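Local coordinates for S-adenosylmethionine-dependent methyltransferase (Clostridium acetobutylicum, PDB 1Y8C), which probably transfers a methyl group from S-adenosylmethionine to an acceptor that is not established, at residues 224-229 against 235-240. Residues are numbered along the deposited sequence; the frame is centred on the assembly and turned at random.
Sequences DCYSNK and TERITY
This contact lies where strand 217-224 ends and strand 237-244 begins, the antiparallel pair at the edge of the seven-stranded sheet of this Rossmann-like methyltransferase fold. D224 and I238 form a non-hydrogen-bonded antiparallel pair. Beyond D224 the chain leaves the strand, and C225 and Y226 both have positive phi. C225 N still donates to R237 O at 2.6 Å. Next, Y226 N donates to T239 OG1 (3.1 Å), so the side-chain hydroxyl serves as acceptor where the chain turns away. The D224 carboxylate lies beside the start of the second strand. Water 1 donates to its OD1 and accepts from R237 N, bridging side chain and backbone. S227 OG donates to D224 O at 2.8 Å, in the carbonyl plane.

With its SG anti to the backbone N (chi1 -168°), C225 lies alongside the aliphatic part of R237, SG to CD 3.7 Å. A bend at chi3 turns the R237 guanidinium off the line of the extended CB-CG-CD run, where it forms salt bridges with D17, D110 and D141. D141 also bonds Y226 OH, so one aspartate links the polar ends of both residues. The Y226 ring stacks with W23. T239 lies over a face of this ring: its CG2 makes a CH-pi contact 4.0 Å from the ring centroid, and its OG1 sits 3.0 Å from CD1, near the rim.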
loop_
_atom_site.group_PDB
_atom_site.type_symbol
_atom_site.label_atom_id
_atom_site.label_comp_id
_atom_site.label_asym_id
_atom_site.label_seq_id
_atom_site.Cartn_x
_atom_site.Cartn_y
_atom_site.Cartn_z
ATOM N N ASP A 224 6.584 13.757 0.669
ATOM C CA ASP A 224 6.276 13.429 -0.714
ATOM C C ASP A 224 6.896 12.104 -1.129
ATOM O O ASP A 224 8.112 11.942 -1.139
ATOM C CB ASP A 224 6.787 14.529 -1.644
ATOM C CG ASP A 224 6.310 14.355 -3.075
ATOM O OD1 ASP A 224 6.446 13.242 -3.638
ATOM O OD2 ASP A 224 5.808 15.349 -3.652
ATOM N N CYS A 225 6.032 11.162 -1.473
ATOM C CA CYS A 225 6.436 9.846 -1.921
ATOM C C CYS A 225 7.745 9.292 -1.360
ATOM O O CYS A 225 8.756 9.236 -2.057
ATOM C CB CYS A 225 6.495 9.841 -3.438
ATOM S SG CYS A 225 6.639 8.201 -4.148
ATOM N N TYR A 226 7.693 8.868 -0.100
ATOM C CA TYR A 226 8.819 8.270 0.621
ATOM C C TYR A 226 10.183 8.966 0.488
ATOM O O TYR A 226 11.160 8.385 0.022
ATOM C CB TYR A 226 8.944 6.786 0.230
ATOM C CG TYR A 226 7.720 5.961 0.578
ATOM C CD1 TYR A 226 6.591 5.962 -0.251
ATOM C CD2 TYR A 226 7.666 5.224 1.764
ATOM C CE1 TYR A 226 5.438 5.253 0.097
ATOM C CE2 TYR A 226 6.518 4.518 2.124
ATOM C CZ TYR A 226 5.407 4.536 1.295
ATOM O OH TYR A 226 4.261 3.869 1.689
ATOM N N SER A 227 10.243 10.211 0.935
ATOM C CA SER A 227 11.472 10.975 0.888
ATOM C C SER A 227 11.283 12.164 1.810
ATOM O O SER A 227 10.170 12.441 2.260
ATOM C CB SER A 227 11.752 11.464 -0.535
ATOM O OG SER A 227 10.868 12.518 -0.895
ATOM N N ASN A 228 12.370 12.872 2.085
ATOM C CA ASN A 228 12.309 14.035 2.955
ATOM C C ASN A 228 11.584 15.202 2.302
ATOM O O ASN A 228 11.165 16.122 2.991
ATOM C CB ASN A 228 13.717 14.476 3.334
ATOM C CG ASN A 228 14.421 13.474 4.227
ATOM O OD1 ASN A 228 15.653 13.409 4.247
ATOM N ND2 ASN A 228 13.645 12.701 4.984
ATOM N N LYS A 229 11.440 15.175 0.982
ATOM C CA LYS A 229 10.763 16.272 0.300
ATOM C C LYS A 229 9.397 16.539 0.910
ATOM O O LYS A 229 8.692 15.615 1.324
ATOM C CB LYS A 229 10.596 15.980 -1.191
ATOM C CG LYS A 229 11.895 15.785 -1.966
ATOM C CD LYS A 229 11.605 15.565 -3.459
ATOM C CE LYS A 229 10.896 14.230 -3.716
ATOM N NZ LYS A 229 10.357 14.113 -5.106
ATOM N N THR A 235 1.948 17.135 -5.709
ATOM C CA THR A 235 2.431 15.839 -5.244
ATOM C C THR A 235 1.452 14.734 -5.636
ATOM O O THR A 235 0.251 14.903 -5.524
ATOM C CB THR A 235 2.598 15.843 -3.728
ATOM O OG1 THR A 235 3.532 16.866 -3.362
ATOM C CG2 THR A 235 3.109 14.487 -3.243
ATOM N N GLU A 236 1.964 13.604 -6.097
ATOM C CA GLU A 236 1.082 12.533 -6.508
ATOM C C GLU A 236 0.919 11.431 -5.474
ATOM O O GLU A 236 -0.080 10.717 -5.477
ATOM C CB GLU A 236 1.571 11.929 -7.816
ATOM C CG GLU A 236 1.704 12.932 -8.932
ATOM C CD GLU A 236 1.782 12.271 -10.295
ATOM O OE1 GLU A 236 2.081 11.052 -10.353
ATOM O OE2 GLU A 236 1.544 12.970 -11.308
ATOM N N ARG A 237 1.897 11.280 -4.593
ATOM C CA ARG A 237 1.832 10.233 -3.580
ATOM C C ARG A 237 2.310 10.760 -2.236
ATOM O O ARG A 237 3.465 11.131 -2.077
ATOM C CB ARG A 237 2.684 9.024 -4.003
ATOM C CG ARG A 237 2.550 7.841 -3.054
ATOM C CD ARG A 237 3.365 6.629 -3.490
ATOM N NE ARG A 237 2.919 6.060 -4.752
ATOM C CZ ARG A 237 1.876 5.243 -4.903
ATOM N NH1 ARG A 237 1.144 4.879 -3.859
ATOM N NH2 ARG A 237 1.558 4.784 -6.114
ATOM N N ILE A 238 1.410 10.781 -1.266
ATOM C CA ILE A 238 1.740 11.279 0.048
ATOM C C ILE A 238 2.039 10.179 1.056
ATOM O O ILE A 238 1.255 9.244 1.229
ATOM C CB ILE A 238 0.596 12.169 0.579
ATOM C CG1 ILE A 238 0.427 13.379 -0.351
ATOM C CG2 ILE A 238 0.883 12.574 2.012
ATOM C CD1 ILE A 238 -0.776 14.267 -0.078
ATOM N N THR A 239 3.188 10.279 1.716
ATOM C CA THR A 239 3.532 9.281 2.717
ATOM C C THR A 239 3.383 9.845 4.118
ATOM O O THR A 239 4.067 10.788 4.489
ATOM C CB THR A 239 4.960 8.768 2.547
ATOM O OG1 THR A 239 5.074 8.049 1.306
ATOM C CG2 THR A 239 5.309 7.832 3.704
ATOM N N TYR A 240 2.461 9.271 4.881
ATOM C CA TYR A 240 2.224 9.696 6.249
ATOM C C TYR A 240 2.988 8.816 7.234
ATOM O O TYR A 240 3.169 7.608 7.025
ATOM C CB TYR A 240 0.745 9.606 6.614
ATOM C CG TYR A 240 -0.123 10.734 6.107
ATOM C CD1 TYR A 240 -0.747 10.658 4.858
ATOM C CD2 TYR A 240 -0.357 11.861 6.894
ATOM C CE1 TYR A 240 -1.586 11.668 4.406
ATOM C CE2 TYR A 240 -1.194 12.883 6.456
ATOM C CZ TYR A 240 -1.807 12.776 5.208
ATOM O OH TYR A 240 -2.651 13.778 4.794
HETATM O O HOH W 1 4.501 12.157 -5.463
#